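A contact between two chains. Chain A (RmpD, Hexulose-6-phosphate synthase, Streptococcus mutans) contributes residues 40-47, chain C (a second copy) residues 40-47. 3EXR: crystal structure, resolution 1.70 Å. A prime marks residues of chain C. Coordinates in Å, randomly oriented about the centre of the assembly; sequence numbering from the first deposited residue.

Chain A (40-47) CLLQVGSE
Chain C 40-47: CLLQVGSE

Four direct hydrogen bonds, two in each direction, join the stretches, and all of them pair Ser46 of one chain with Gln43 of the other. The Ser46 OG hydroxyl donates to Gln43′ OE1 at 2.7 Å, and Ser46′ OG donates to Gln43 OE1 at 2.8 Å. The backbone repeats the pairing. Ser46 N donates to Gln43′ O at 3.1 Å (angle 159°), and Ser46′ N donates to Gln43 O at 3.2 Å (158°). Gln43 O lies in the last turn of the helix, and no backbone N within its own stretch bonds to it, so it can accept from Ser46′ N and from water. Leu42 O also comes within 3.2 Å of Ser46′ N, but the angle is too poor for a hydrogen bond.

Both Ser46 side chains leave their backbones toward the partner, with chi1 near 65° (p). The CA-to-CB bond of each Gln43 points away. Its chain folds back through chi1 -78°, chi2 -67° and chi3 82°, so that OE1 reaches the serine; Gln43′ matches within a few degrees.

Four waters extend the polar network. Water 2 donates to Gln43 O at 2.8 Å and weakly to Ser46′ OG at 3.3 Å. Water 4 donates to Gln43′ O at 2.7 Å and weakly to Ser46 OG at 3.4 Å. Water 3 accepts from Glu47 N at 3.1 Å and donates to Val44 O at 2.9 Å and Gln43′ O at 3.3 Å. Water 1 does the same with the chains exchanged: it accepts from Glu47′ N at 3.0 Å, donates to Val44′ O at 2.9 Å and, weakly, to Gln43 O at 3.3 Å.

Each chain is helical over 40-44, and the helix begins earlier. Val44 N bonds Cys40 O at 2.8 Å, and Gly45 N bonds Leu41 O at 2.8 Å. Gly45 then leaves helical geometry at phi/psi 82/-170; Gly45′ has 79/-174. The helix axes approach to 6.4 Å, with 78° between their N-to-C directions.

The glycines set the register, their CA atoms 4.2 Å apart. Gly45 CA makes CH···O contacts with Gln43′ O at 3.3 Å and Leu42′ O at 3.4 Å, and Gly45′ CA does the same in return. There is no room for a side chain: an ideal CB on Gly45 would lie 2.2 Å from Gln43′ O. Positive phi also favours glycine.

The leucines form the apolar part of the contact, and Leu42 and Leu42′ have the largest areas covered. Leu42 CD2 meets Leu42′ CD2 at 3.8 Å and Leu41′ CB at 4.2 Å; Leu41 CB lies 4.2 Å from Leu42′ CD2. All four leucines are mt rotamers. The stretches bury 469 Å² in total.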

# COMPACT_ATOMS: atom_id res chain seq x y z
N CYS A 40 -4.33 -9.53 1.29
CA CYS A 40 -5.55 -9.97 1.94
C CYS A 40 -6.42 -8.79 2.35
O CYS A 40 -7.62 -8.78 2.08
CB CYS A 40 -5.24 -10.85 3.15
SG CYS A 40 -6.68 -11.82 3.63
N LEU A 41 -5.82 -7.80 3.01
CA LEU A 41 -6.58 -6.63 3.41
C LEU A 41 -7.21 -5.90 2.22
O LEU A 41 -8.37 -5.46 2.30
CB LEU A 41 -5.73 -5.67 4.24
CG LEU A 41 -5.31 -6.19 5.63
CD1 LEU A 41 -4.35 -5.22 6.21
CD2 LEU A 41 -6.55 -6.35 6.52
N LEU A 42 -6.48 -5.76 1.12
CA LEU A 42 -7.08 -5.12 -0.06
C LEU A 42 -8.23 -5.91 -0.63
O LEU A 42 -9.08 -5.34 -1.31
CB LEU A 42 -6.03 -4.86 -1.15
CG LEU A 42 -4.95 -3.83 -0.80
CD1 LEU A 42 -3.79 -3.94 -1.76
CD2 LEU A 42 -5.54 -2.44 -0.76
N GLN A 43 -8.23 -7.24 -0.41
CA GLN A 43 -9.36 -8.08 -0.82
C GLN A 43 -10.55 -8.07 0.12
O GLN A 43 -11.68 -8.04 -0.33
CB GLN A 43 -8.92 -9.53 -1.02
CG GLN A 43 -8.21 -9.81 -2.30
CD GLN A 43 -9.10 -9.66 -3.51
OE1 GLN A 43 -9.32 -8.55 -4.00
NE2 GLN A 43 -9.58 -10.78 -4.03
N VAL A 44 -10.30 -8.12 1.44
CA VAL A 44 -11.37 -8.41 2.39
C VAL A 44 -11.68 -7.28 3.35
O VAL A 44 -12.72 -7.33 4.00
CB VAL A 44 -11.14 -9.70 3.15
CG1 VAL A 44 -10.77 -10.82 2.18
CG2 VAL A 44 -10.07 -9.52 4.20
N GLY A 45 -10.81 -6.29 3.45
CA GLY A 45 -11.01 -5.15 4.35
C GLY A 45 -10.57 -5.51 5.76
O GLY A 45 -10.01 -6.58 6.00
N SER A 46 -10.89 -4.63 6.70
CA SER A 46 -10.28 -4.64 8.02
C SER A 46 -11.01 -5.52 9.01
O SER A 46 -10.51 -5.75 10.11
CB SER A 46 -10.16 -3.21 8.54
OG SER A 46 -11.43 -2.62 8.74
N GLU A 47 -12.17 -6.04 8.66
CA GLU A 47 -12.89 -6.89 9.61
C GLU A 47 -12.02 -8.13 9.97
O GLU A 47 -12.07 -8.62 11.08
CB GLU A 47 -14.30 -7.27 9.14
CG GLU A 47 -15.07 -8.06 10.19
CD GLU A 47 -16.53 -8.31 9.86
OE1 GLU A 47 -16.90 -8.39 8.67
OE2 GLU A 47 -17.30 -8.50 10.83
N CYS C 40 -10.39 3.49 1.59
CA CYS C 40 -11.62 2.74 1.49
C CYS C 40 -11.38 1.26 1.19
O CYS C 40 -11.95 0.39 1.85
CB CYS C 40 -12.52 3.37 0.42
SG CYS C 40 -14.19 2.80 0.57
N LEU C 41 -10.54 0.96 0.20
CA LEU C 41 -10.27 -0.45 -0.11
C LEU C 41 -9.69 -1.18 1.10
O LEU C 41 -10.06 -2.33 1.34
CB LEU C 41 -9.30 -0.56 -1.30
CG LEU C 41 -9.83 -0.14 -2.67
CD1 LEU C 41 -8.69 -0.06 -3.65
CD2 LEU C 41 -10.91 -1.11 -3.11
N LEU C 42 -8.82 -0.55 1.89
CA LEU C 42 -8.28 -1.22 3.10
C LEU C 42 -9.34 -1.50 4.17
O LEU C 42 -9.19 -2.41 5.00
CB LEU C 42 -7.11 -0.42 3.71
CG LEU C 42 -5.83 -0.38 2.87
CD1 LEU C 42 -4.93 0.72 3.35
CD2 LEU C 42 -5.10 -1.72 2.93
N GLN C 43 -10.42 -0.74 4.15
CA GLN C 43 -11.56 -0.97 5.02
C GLN C 43 -12.54 -2.02 4.54
O GLN C 43 -13.06 -2.81 5.34
CB GLN C 43 -12.33 0.33 5.23
CG GLN C 43 -11.67 1.28 6.25
CD GLN C 43 -11.70 0.71 7.67
OE1 GLN C 43 -10.85 -0.10 8.04
NE2 GLN C 43 -12.67 1.15 8.47
N VAL C 44 -12.87 -1.97 3.25
CA VAL C 44 -14.03 -2.70 2.75
C VAL C 44 -13.68 -3.81 1.76
O VAL C 44 -14.54 -4.62 1.40
CB VAL C 44 -15.08 -1.73 2.09
CG1 VAL C 44 -15.45 -0.58 3.03
CG2 VAL C 44 -14.60 -1.23 0.74
N GLY C 45 -12.44 -3.84 1.28
CA GLY C 45 -12.03 -4.83 0.31
C GLY C 45 -12.48 -4.49 -1.10
O GLY C 45 -13.01 -3.39 -1.39
N SER C 46 -12.25 -5.42 -2.02
CA SER C 46 -12.34 -5.12 -3.45
C SER C 46 -13.75 -5.23 -4.03
O SER C 46 -13.97 -4.86 -5.20
CB SER C 46 -11.40 -6.01 -4.22
OG SER C 46 -11.85 -7.34 -4.18
N GLU C 47 -14.70 -5.76 -3.27
CA GLU C 47 -16.09 -5.79 -3.83
C GLU C 47 -16.56 -4.41 -4.27
O GLU C 47 -17.31 -4.30 -5.23
CB GLU C 47 -17.10 -6.44 -2.90
CG GLU C 47 -18.41 -6.75 -3.59
CD GLU C 47 -19.35 -7.57 -2.76
OE1 GLU C 47 -19.21 -7.57 -1.51
OE2 GLU C 47 -20.21 -8.21 -3.37
O HOH W 1 -14.80 -6.83 -0.43
O HOH W 2 -12.74 -9.84 -2.17
O HOH W 3 -13.98 -5.84 6.14
O HOH W 4 -14.52 -2.02 7.51